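Local coordinates for protein aminopentol aminotransferase (Sphingopyxis macrogoltabida, PDB 6HBS) that transfers the amino group of the hydrolysed fumonisin aminopentol to pyruvate, giving 2-keto-HFB1 and alanine, with pyridoxal 5'-phosphate as cofactor, at residues Leu10-Arg13 with Ala14-Ile18; Leu30-Pro33 with Glu34-Gln37; Arg46-Asp49 with Ala50-Pro54. All coordinates share one frame; numbering follows the deposited sequence.

Contact 1: residues Leu10-Arg13 with Ala14-Ile18; sequences LRER and AERVI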
ATOM      1  N   LEU A  10      -5.457  19.844 -17.957  1.00 23.40           N
ATOM      2  CA  LEU A  10      -5.269  18.662 -17.138  1.00 24.17           C
ATOM      3  C   LEU A  10      -6.504  18.449 -16.254  1.00 23.65           C
ATOM      4  O   LEU A  10      -6.961  17.337 -16.134  1.00 25.50           O
ATOM      5  CB  LEU A  10      -3.992  18.813 -16.309  1.00 24.25           C
ATOM      6  CG  LEU A  10      -2.698  18.504 -17.057  1.00 25.30           C
ATOM      7  CD1 LEU A  10      -1.490  18.953 -16.256  1.00 23.81           C
ATOM      8  CD2 LEU A  10      -2.596  17.013 -17.377  1.00 27.17           C
ATOM      9  N   ARG A  11      -7.103  19.529 -15.746  1.00 23.94           N
ATOM     10  CA  ARG A  11      -8.300  19.407 -14.902  1.00 27.35           C
ATOM     11  C   ARG A  11      -9.520  18.978 -15.740  1.00 26.68           C
ATOM     12  O   ARG A  11     -10.334  18.165 -15.260  1.00 25.57           O
ATOM     13  CB  ARG A  11      -8.585  20.707 -14.152  1.00 29.04           C
ATOM     14  CG  ARG A  11      -7.693  20.959 -12.946  1.00 32.47           C
ATOM     15  CD  ARG A  11      -8.212  22.241 -12.308  1.00 38.30           C
ATOM     16  NE  ARG A  11      -7.442  22.673 -11.151  1.00 44.85           N
ATOM     17  CZ  ARG A  11      -7.571  22.157  -9.931  1.00 45.61           C
ATOM     18  NH1 ARG A  11      -8.445  21.185  -9.718  1.00 38.40           N
ATOM     19  NH2 ARG A  11      -6.808  22.605  -8.945  1.00 40.90           N
ATOM     20  N   GLU A  12      -9.649  19.492 -16.971  1.00 26.11           N
ATOM     21  CA  GLU A  12     -10.755  19.100 -17.884  1.00 26.16           C
ATOM     22  C   GLU A  12     -10.659  17.595 -18.182  1.00 23.91           C
ATOM     23  O   GLU A  12     -11.680  16.904 -18.230  1.00 24.88           O
ATOM     24  CB  GLU A  12     -10.725  19.868 -19.221  1.00 29.80           C
ATOM     25  CG  GLU A  12     -11.898  19.578 -20.202  1.00 34.92           C
ATOM     26  CD  GLU A  12     -11.885  18.437 -21.256  1.00 42.75           C
ATOM     27  OE1 GLU A  12     -10.821  17.756 -21.505  1.00 42.96           O
ATOM     28  OE2 GLU A  12     -12.985  18.187 -21.860  1.00 41.33           O
ATOM     29  N   ARG A  13      -9.447  17.133 -18.498  1.00 22.69           N
ATOM     30  CA  ARG A  13      -9.194  15.750 -18.869  1.00 22.95           C
ATOM     31  C   ARG A  13      -9.394  14.849 -17.633  1.00 23.21           C
ATOM     32  O   ARG A  13     -10.030  13.783 -17.745  1.00 22.10           O
ATOM     33  CB  ARG A  13      -7.794  15.579 -19.467  1.00 23.45           C
ATOM     34  CG  ARG A  13      -7.624  16.178 -20.857  1.00 24.20           C
ATOM     35  CD  ARG A  13      -6.169  16.334 -21.213  1.00 24.35           C
ATOM     36  NE  ARG A  13      -5.425  15.082 -21.125  1.00 24.38           N
ATOM     37  CZ  ARG A  13      -4.114  15.007 -20.948  1.00 27.23           C
ATOM     38  NH1 ARG A  13      -3.392  16.115 -20.855  1.00 26.70           N
ATOM     39  NH2 ARG A  13      -3.519  13.827 -20.889  1.00 25.96           N
ATOM     40  N   ALA A  14      -8.844  15.267 -16.475  1.00 21.64           N
ATOM     41  CA  ALA A  14      -8.896  14.506 -15.244  1.00 22.39           C
ATOM     42  C   ALA A  14     -10.349  14.207 -14.859  1.00 23.26           C
ATOM     43  O   ALA A  14     -10.643  13.080 -14.494  1.00 21.71           O
ATOM     44  CB  ALA A  14      -8.127  15.188 -14.117  1.00 21.45           C
ATOM     45  N   GLU A  15     -11.255  15.183 -14.971  1.00 22.85           N
ATOM     46  CA  GLU A  15     -12.638  14.988 -14.547  1.00 25.25           C
ATOM     47  C   GLU A  15     -13.340  13.877 -15.352  1.00 25.55           C
ATOM     48  O   GLU A  15     -14.256  13.244 -14.830  1.00 24.09           O
ATOM     49  CB  GLU A  15     -13.467  16.261 -14.664  1.00 28.54           C
ATOM     50  CG  GLU A  15     -14.676  16.236 -13.760  1.00 38.19           C
ATOM     51  CD  GLU A  15     -15.664  17.356 -14.017  1.00 49.10           C
ATOM     52  OE1 GLU A  15     -15.207  18.489 -14.310  1.00 53.03           O
ATOM     53  OE2 GLU A  15     -16.891  17.092 -13.921  1.00 61.88           O
ATOM     54  N   ARG A  16     -12.920  13.668 -16.607  1.00 24.31           N
ATOM     55  CA  ARG A  16     -13.491  12.640 -17.486  1.00 27.22           C
ATOM     56  C   ARG A  16     -13.105  11.232 -17.000  1.00 22.33           C
ATOM     57  O   ARG A  16     -13.939  10.336 -17.052  1.00 24.73           O
ATOM     58  CB  ARG A  16     -13.079  12.875 -18.948  1.00 27.58           C
ATOM     59  CG  ARG A  16     -13.634  14.164 -19.543  1.00 33.11           C
ATOM     60  CD  ARG A  16     -12.968  14.638 -20.833  1.00 36.35           C
ATOM     61  NE  ARG A  16     -13.329  13.812 -21.979  1.00 46.10           N
ATOM     62  CZ  ARG A  16     -14.493  13.870 -22.627  1.00 51.43           C
ATOM     63  NH1 ARG A  16     -15.417  14.745 -22.259  1.00 56.22           N
ATOM     64  NH2 ARG A  16     -14.731  13.053 -23.636  1.00 50.60           N
ATOM     65  N   VAL A  17     -11.875  11.035 -16.514  1.00 20.38           N
ATOM     66  CA  VAL A  17     -11.337   9.650 -16.327  1.00 20.34           C
ATOM     67  C   VAL A  17     -10.973   9.323 -14.869  1.00 19.83           C
ATOM     68  O   VAL A  17     -10.542   8.208 -14.589  1.00 19.45           O
ATOM     69  CB  VAL A  17     -10.137   9.414 -17.253  1.00 20.77           C
ATOM     70  CG1 VAL A  17     -10.581   9.275 -18.710  1.00 19.52           C
ATOM     71  CG2 VAL A  17      -9.063  10.475 -17.080  1.00 21.35           C
ATOM     72  N   ILE A  18     -11.125  10.285 -13.967  1.00 19.29           N
ATOM     73  CA  ILE A  18     -10.865  10.133 -12.534  1.00 20.02           C
ATOM     74  C   ILE A  18     -12.097  10.681 -11.818  1.00 21.20           C
ATOM     75  O   ILE A  18     -12.544  11.788 -12.113  1.00 23.42           O
ATOM     76  CB  ILE A  18      -9.551  10.819 -12.102  1.00 19.70           C
ATOM     77  CG1 ILE A  18      -8.352  10.279 -12.876  1.00 20.34           C
ATOM     78  CG2 ILE A  18      -9.326  10.725 -10.604  1.00 19.72           C
ATOM     79  CD1 ILE A  18      -7.118  11.141 -12.800  1.00 21.66           C
TER
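The N-H of Ala14 bonds to Leu10 O at 2.8 Å from the nitrogen. This is a regular alpha-helical i to i+4 bond in the last turns of helix 5-17. Glu15 N repeats the pattern one residue on, reaching Arg11 O at 3.1 Å. The pattern then tightens. Arg16 N makes a weak bond to Arg13 O, three residues back. Ala14 O receives two donors, Val17 N at 3.1 Å and Ile18 N at 2.9 Å, and the chain leaves helical geometry at Ile18.

Glu12 and Arg16 sit one turn apart and run alongside each other. The Glu12 CG lies anti to its own N (chi1 -177°), and a bend at chi2 brings the carboxylate alongside Arg16 CD. Its OE2 is 3.7 Å from Arg16 CD. The carboxylate and guanidinium planes are only 9° apart, but OE2 lies well out of the guanidinium plane. No N-H of Arg16 points at it, so any attraction between the two charges is probably through space, not a salt bridge.

Arg13 spends its charge away from this turn. It makes salt bridges with Asp9 and with Glu100 of the second subunit. Ala14 rests on Phe38, and Val17 packs on Ala99 of the second subunit. On the helix itself, the CG2 methyl of Val17 lies 3.5 Å from Arg13 O.

Contact 2: residues Leu30-Pro33 with Glu34-Gln37; sequences LLPP and EFPQ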
ATOM      1  N   LEU A  30     -11.159  21.240  -1.437  1.00 28.59           N
ATOM      2  CA  LEU A  30     -11.490  22.104  -0.292  1.00 31.65           C
ATOM      3  C   LEU A  30     -10.527  23.294  -0.169  1.00 32.33           C
ATOM      4  O   LEU A  30     -10.576  23.965   0.857  1.00 28.67           O
ATOM      5  CB  LEU A  30     -11.440  21.275   0.997  1.00 35.82           C
ATOM      6  CG  LEU A  30     -12.453  20.133   1.095  1.00 41.79           C
ATOM      7  CD1 LEU A  30     -12.274  19.371   2.408  1.00 44.04           C
ATOM      8  CD2 LEU A  30     -13.873  20.660   0.963  1.00 42.31           C
ATOM      9  N   LEU A  31      -9.683  23.544  -1.188  1.00 30.20           N
ATOM     10  CA  LEU A  31      -8.717  24.667  -1.178  1.00 29.04           C
ATOM     11  C   LEU A  31      -9.203  25.783  -2.082  1.00 27.16           C
ATOM     12  O   LEU A  31     -10.044  25.562  -2.938  1.00 26.77           O
ATOM     13  CB  LEU A  31      -7.343  24.178  -1.637  1.00 25.43           C
ATOM     14  CG  LEU A  31      -6.588  23.331  -0.619  1.00 25.29           C
ATOM     15  CD1 LEU A  31      -5.363  22.688  -1.248  1.00 25.75           C
ATOM     16  CD2 LEU A  31      -6.200  24.158   0.600  1.00 25.12           C
ATOM     17  N   PRO A  32      -8.683  27.022  -1.939  1.00 27.87           N
ATOM     18  CA  PRO A  32      -8.972  28.067  -2.925  1.00 30.64           C
ATOM     19  C   PRO A  32      -8.659  27.590  -4.343  1.00 31.54           C
ATOM     20  O   PRO A  32      -7.788  26.739  -4.560  1.00 33.14           O
ATOM     21  CB  PRO A  32      -8.119  29.267  -2.474  1.00 27.10           C
ATOM     22  CG  PRO A  32      -7.963  29.036  -0.968  1.00 28.59           C
ATOM     23  CD  PRO A  32      -7.896  27.516  -0.802  1.00 28.04           C
ATOM     24  N   PRO A  33      -9.369  28.118  -5.363  1.00 35.26           N
ATOM     25  CA  PRO A  33      -9.239  27.612  -6.732  1.00 37.36           C
ATOM     26  C   PRO A  33      -7.863  27.863  -7.358  1.00 34.31           C
ATOM     27  O   PRO A  33      -7.504  27.200  -8.318  1.00 34.07           O
ATOM     28  CB  PRO A  33     -10.365  28.355  -7.482  1.00 39.56           C
ATOM     29  CG  PRO A  33     -10.553  29.632  -6.692  1.00 36.02           C
ATOM     30  CD  PRO A  33     -10.366  29.194  -5.255  1.00 38.17           C
ATOM     31  N   GLU A  34      -7.092  28.785  -6.772  1.00 33.18           N
ATOM     32  CA  GLU A  34      -5.750  29.119  -7.236  1.00 33.17           C
ATOM     33  C   GLU A  34      -4.765  27.967  -7.010  1.00 29.12           C
ATOM     34  O   GLU A  34      -3.706  27.943  -7.622  1.00 26.48           O
ATOM     35  CB  GLU A  34      -5.234  30.361  -6.504  1.00 37.69           C
ATOM     36  CG  GLU A  34      -6.019  31.621  -6.842  1.00 41.93           C
ATOM     37  CD  GLU A  34      -7.115  32.021  -5.875  1.00 42.24           C
ATOM     38  OE1 GLU A  34      -7.661  31.145  -5.174  1.00 41.67           O
ATOM     39  OE2 GLU A  34      -7.423  33.220  -5.836  1.00 48.11           O
ATOM     40  N   PHE A  35      -5.065  27.067  -6.070  1.00 26.51           N
ATOM     41  CA  PHE A  35      -4.158  25.965  -5.742  1.00 23.79           C
ATOM     42  C   PHE A  35      -4.079  25.025  -6.943  1.00 24.74           C
ATOM     43  O   PHE A  35      -5.105  24.559  -7.433  1.00 24.79           O
ATOM     44  CB  PHE A  35      -4.579  25.250  -4.457  1.00 23.02           C
ATOM     45  CG  PHE A  35      -4.086  25.935  -3.209  1.00 22.29           C
ATOM     46  CD1 PHE A  35      -4.770  27.019  -2.675  1.00 24.11           C
ATOM     47  CD2 PHE A  35      -2.904  25.540  -2.609  1.00 23.70           C
ATOM     48  CE1 PHE A  35      -4.292  27.670  -1.542  1.00 24.72           C
ATOM     49  CE2 PHE A  35      -2.411  26.197  -1.489  1.00 24.82           C
ATOM     50  CZ  PHE A  35      -3.113  27.265  -0.956  1.00 25.71           C
ATOM     51  N   PRO A  36      -2.867  24.763  -7.478  1.00 22.14           N
ATOM     52  CA  PRO A  36      -2.688  23.753  -8.524  1.00 23.31           C
ATOM     53  C   PRO A  36      -2.897  22.316  -8.002  1.00 22.02           C
ATOM     54  O   PRO A  36      -2.479  21.983  -6.889  1.00 22.26           O
ATOM     55  CB  PRO A  36      -1.231  23.954  -8.956  1.00 23.25           C
ATOM     56  CG  PRO A  36      -0.550  24.485  -7.722  1.00 24.69           C
ATOM     57  CD  PRO A  36      -1.593  25.360  -7.057  1.00 24.48           C
ATOM     58  N   GLN A  37      -3.559  21.498  -8.823  1.00 22.69           N
ATOM     59  CA  GLN A  37      -3.795  20.064  -8.537  1.00 21.84           C
ATOM     60  C   GLN A  37      -2.619  19.196  -9.018  1.00 21.59           C
ATOM     61  O   GLN A  37      -2.179  18.303  -8.287  1.00 21.39           O
ATOM     62  CB  GLN A  37      -5.091  19.591  -9.190  1.00 22.21           C
ATOM     63  CG  GLN A  37      -5.394  18.124  -8.870  1.00 22.56           C
ATOM     64  CD  GLN A  37      -5.621  17.843  -7.408  1.00 21.73           C
ATOM     65  OE1 GLN A  37      -6.771  17.830  -6.948  1.00 24.55           O
ATOM     66  NE2 GLN A  37      -4.549  17.597  -6.664  1.00 22.59           N
TER
HETATM   67  O   HOH W   1      -7.621  24.388  -6.234  1.00 35.97           O
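The chain from Pro32 to Phe35 folds into a type I beta turn closed by Phe35 N donating to Pro32 O at 3.1 Å. The bond is nearly straight at the hydrogen (164°), although the nitrogen stands above the carbonyl plane. A water gives Pro32 O a second partner at 2.9 Å. The same water donates to Phe35 O, so it ties the two ends of the turn together.

The Phe35 ring folds back against Leu31 and Pro32. Its CG is anti to the carbonyl carbon (chi1 -83°), which brings the ring beside Pro32. Pro32 CD lies 3.7 Å from Phe35 CD1, and the two side chains run the same way. Leu31 crosses the ring at about a right angle and sets CG over one face; its CD1 methyl is 4.0 Å from Phe35 CG. Pro32 O lies at the ring edge, in its plane. Outside the turn, Phe35 meets Tyr371 edge-to-face and touches Leu366 of helix 356-367.

Glu34 bends at chi2 and lays its carboxylate against the two prolines. Its OE1 is 3.3 Å from Pro32 CB and equally near Pro33 CD. Pro33 fills the second position of the turn, where a phi of -66° suits its ring. A proline in this place is typical of type I turns, here in the loop between helix 5-17 and strand 39-43.

Contact 3: residues Arg46-Asp49 with Ala50-Pro54; sequences RIWD and ADEQP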
ATOM      1  N   ARG A  46      11.434  22.570  -3.275  1.00 17.55           N
ATOM      2  CA  ARG A  46      10.588  23.189  -4.244  1.00 19.70           C
ATOM      3  C   ARG A  46       9.802  22.152  -5.056  1.00 18.26           C
ATOM      4  O   ARG A  46      10.312  21.095  -5.388  1.00 20.48           O
ATOM      5  CB  ARG A  46      11.428  24.049  -5.205  1.00 22.20           C
ATOM      6  CG  ARG A  46      11.825  25.398  -4.622  1.00 26.11           C
ATOM      7  CD  ARG A  46      12.713  26.227  -5.551  1.00 27.19           C
ATOM      8  NE  ARG A  46      12.888  27.597  -5.050  1.00 28.25           N
ATOM      9  CZ  ARG A  46      13.535  27.907  -3.925  1.00 30.16           C
ATOM     10  NH1 ARG A  46      14.141  26.964  -3.222  1.00 24.94           N
ATOM     11  NH2 ARG A  46      13.531  29.156  -3.487  1.00 31.78           N
ATOM     12  N   ILE A  47       8.608  22.555  -5.476  1.00 18.81           N
ATOM     13  CA  ILE A  47       7.795  21.862  -6.472  1.00 19.15           C
ATOM     14  C   ILE A  47       7.471  22.858  -7.575  1.00 19.99           C
ATOM     15  O   ILE A  47       7.410  24.060  -7.312  1.00 19.65           O
ATOM     16  CB  ILE A  47       6.495  21.302  -5.864  1.00 20.39           C
ATOM     17  CG1 ILE A  47       5.621  22.412  -5.270  1.00 19.73           C
ATOM     18  CG2 ILE A  47       6.814  20.224  -4.865  1.00 21.41           C
ATOM     19  CD1 ILE A  47       4.464  21.913  -4.390  1.00 23.34           C
ATOM     20  N   TRP A  48       7.211  22.339  -8.780  1.00 19.89           N
ATOM     21  CA  TRP A  48       6.751  23.109  -9.928  1.00 19.16           C
ATOM     22  C   TRP A  48       5.432  22.513 -10.418  1.00 20.44           C
ATOM     23  O   TRP A  48       5.347  21.282 -10.595  1.00 19.34           O
ATOM     24  CB  TRP A  48       7.781  23.060 -11.058  1.00 19.27           C
ATOM     25  CG  TRP A  48       9.038  23.855 -10.851  1.00 20.89           C
ATOM     26  CD1 TRP A  48       9.319  25.047 -11.448  1.00 21.26           C
ATOM     27  CD2 TRP A  48      10.200  23.515 -10.075  1.00 18.58           C
ATOM     28  NE1 TRP A  48      10.554  25.485 -11.082  1.00 20.53           N
ATOM     29  CE2 TRP A  48      11.122  24.574 -10.238  1.00 20.68           C
ATOM     30  CE3 TRP A  48      10.550  22.464  -9.234  1.00 19.50           C
ATOM     31  CZ2 TRP A  48      12.344  24.613  -9.582  1.00 20.29           C
ATOM     32  CZ3 TRP A  48      11.768  22.486  -8.591  1.00 20.03           C
ATOM     33  CH2 TRP A  48      12.663  23.549  -8.771  1.00 21.45           C
ATOM     34  N   ASP A  49       4.434  23.367 -10.632  1.00 19.97           N
ATOM     35  CA  ASP A  49       3.139  22.946 -11.115  1.00 21.02           C
ATOM     36  C   ASP A  49       3.249  22.648 -12.614  1.00 22.06           C
ATOM     37  O   ASP A  49       4.357  22.796 -13.208  1.00 20.86           O
ATOM     38  CB  ASP A  49       2.056  23.964 -10.759  1.00 22.89           C
ATOM     39  CG  ASP A  49       2.173  25.341 -11.403  1.00 24.60           C
ATOM     40  OD1 ASP A  49       2.870  25.484 -12.452  1.00 24.96           O
ATOM     41  OD2 ASP A  49       1.546  26.244 -10.853  1.00 23.63           O
ATOM     42  N   ALA A  50       2.131  22.192 -13.215  1.00 20.34           N
ATOM     43  CA  ALA A  50       2.111  21.787 -14.641  1.00 20.47           C
ATOM     44  C   ALA A  50       2.545  22.956 -15.551  1.00 23.03           C
ATOM     45  O   ALA A  50       3.015  22.712 -16.640  1.00 23.46           O
ATOM     46  CB  ALA A  50       0.739  21.321 -15.031  1.00 19.83           C
ATOM     47  N   ASP A  51       2.315  24.202 -15.112  1.00 23.29           N
ATOM     48  CA  ASP A  51       2.613  25.426 -15.899  1.00 24.26           C
ATOM     49  C   ASP A  51       3.975  26.009 -15.527  1.00 26.04           C
ATOM     50  O   ASP A  51       4.259  27.151 -15.872  1.00 27.41           O
ATOM     51  CB  ASP A  51       1.479  26.448 -15.752  1.00 24.31           C
ATOM     52  CG  ASP A  51       0.223  26.028 -16.491  1.00 26.31           C
ATOM     53  OD1 ASP A  51       0.221  26.096 -17.734  1.00 27.14           O
ATOM     54  OD2 ASP A  51      -0.748  25.586 -15.825  1.00 28.75           O
ATOM     55  N   GLU A  52       4.804  25.218 -14.834  1.00 24.92           N
ATOM     56  CA  GLU A  52       6.201  25.488 -14.520  1.00 26.65           C
ATOM     57  C   GLU A  52       6.367  26.654 -13.529  1.00 27.65           C
ATOM     58  O   GLU A  52       7.445  27.250 -13.457  1.00 26.12           O
ATOM     59  CB  GLU A  52       7.001  25.753 -15.798  1.00 29.26           C
ATOM     60  CG  GLU A  52       8.436  25.272 -15.692  1.00 32.27           C
ATOM     61  CD  GLU A  52       8.602  23.765 -15.599  1.00 32.69           C
ATOM     62  OE1 GLU A  52       7.604  23.059 -15.770  1.00 33.73           O
ATOM     63  OE2 GLU A  52       9.717  23.311 -15.350  1.00 34.31           O
ATOM     64  N   GLN A  53       5.341  26.944 -12.728  1.00 28.21           N
ATOM     65  CA  GLN A  53       5.464  27.904 -11.618  1.00 28.13           C
ATOM     66  C   GLN A  53       6.091  27.178 -10.435  1.00 26.33           C
ATOM     67  O   GLN A  53       5.575  26.129  -9.998  1.00 21.14           O
ATOM     68  CB  GLN A  53       4.120  28.511 -11.205  1.00 35.38           C
ATOM     69  CG  GLN A  53       3.275  29.067 -12.350  1.00 47.61           C
ATOM     70  CD  GLN A  53       3.820  30.275 -13.092  1.00 60.38           C
ATOM     71  OE1 GLN A  53       4.955  30.722 -12.895  1.00 68.37           O
ATOM     72  NE2 GLN A  53       2.995  30.820 -13.977  1.00 67.25           N
ATOM     73  N   PRO A  54       7.187  27.723  -9.856  1.00 24.78           N
ATOM     74  CA  PRO A  54       7.833  27.130  -8.692  1.00 24.07           C
ATOM     75  C   PRO A  54       7.177  27.580  -7.378  1.00 23.34           C
ATOM     76  O   PRO A  54       6.672  28.700  -7.283  1.00 22.75           O
ATOM     77  CB  PRO A  54       9.279  27.645  -8.798  1.00 26.47           C
ATOM     78  CG  PRO A  54       9.122  29.007  -9.413  1.00 25.68           C
ATOM     79  CD  PRO A  54       7.945  28.885 -10.360  1.00 26.49           C
TER
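Asp49 OD1 receives two backbone N-H groups from the turn that follows. Gln53 N donates at 2.9 Å, coming from above the carboxylate plane. Asp51 N adds a weak bond at 3.0 Å. The Asp49 CG sits between the backbone N and the carbonyl carbon (chi1 65°), which swings the carboxylate over the turn. Its other oxygen, OD2, is taken by the hydroxyl of Tyr55. Replacing Asp49 by an alanine would probably leave the N-H of Gln53 without its acceptor, deprive Tyr55 of its carboxylate partner and make the turn less rigid.

The backbone of Asp49 is used as well. Glu52 N donates to Asp49 O at 3.0 Å and closes a type I turn from Asp49 to Glu52. Asp49 N in turn donates to Gln53 O at 3.1 Å. Together with the left-handed backbone of Glu52 (phi 68°), this is a type I turn with a G1 beta bulge, joining strands 46-49 and 54-57 as a beta hairpin. Glycine is common at the position that Glu52 holds here. The Glu52 carboxylate makes salt bridges to Arg40 and Arg41.

Beyond the turn, Trp48 and Pro54 face each other as an antiparallel non-hydrogen-bonded pair, so the missing N-H of the proline costs no bond between the two. Pro54 CB lies over one face of the indole, 3.8 Å from the centroid of the five-membered ring, in a CH-pi contact. The carbonyl of Glu52 meets the indole at its edge, its O 3.5 Å from Trp48 CD1. Arg41 makes a cation-pi contact with Trp48. On the backbone, Trp48 CA makes a CA-H...O contact with Gln53 O at 3.2 Å.

In the fold
The three contacts follow one another along the chain and touch. Contact 1 ends helix 5-17 through backbone bonds. Contact 2 lies in the loop from there to strand 39-43. Contact 3 closes a hairpin in the same sheet as that strand, with an aspartate side chain as well as backbone. Contact 2 is the most buried; apolar packing round Phe35 dominates, with one exposed acid, Glu34. Contacts 1 and 3 are partly buried and richer in charge, though Asp49 is buried. The second subunit is within reach of seven residues of contact 1, two of contact 3 and one of contact 2. Arg11 bonds weakly to Phe35 O, Leu10 packs on Ala50, and Pro36 on Asp49.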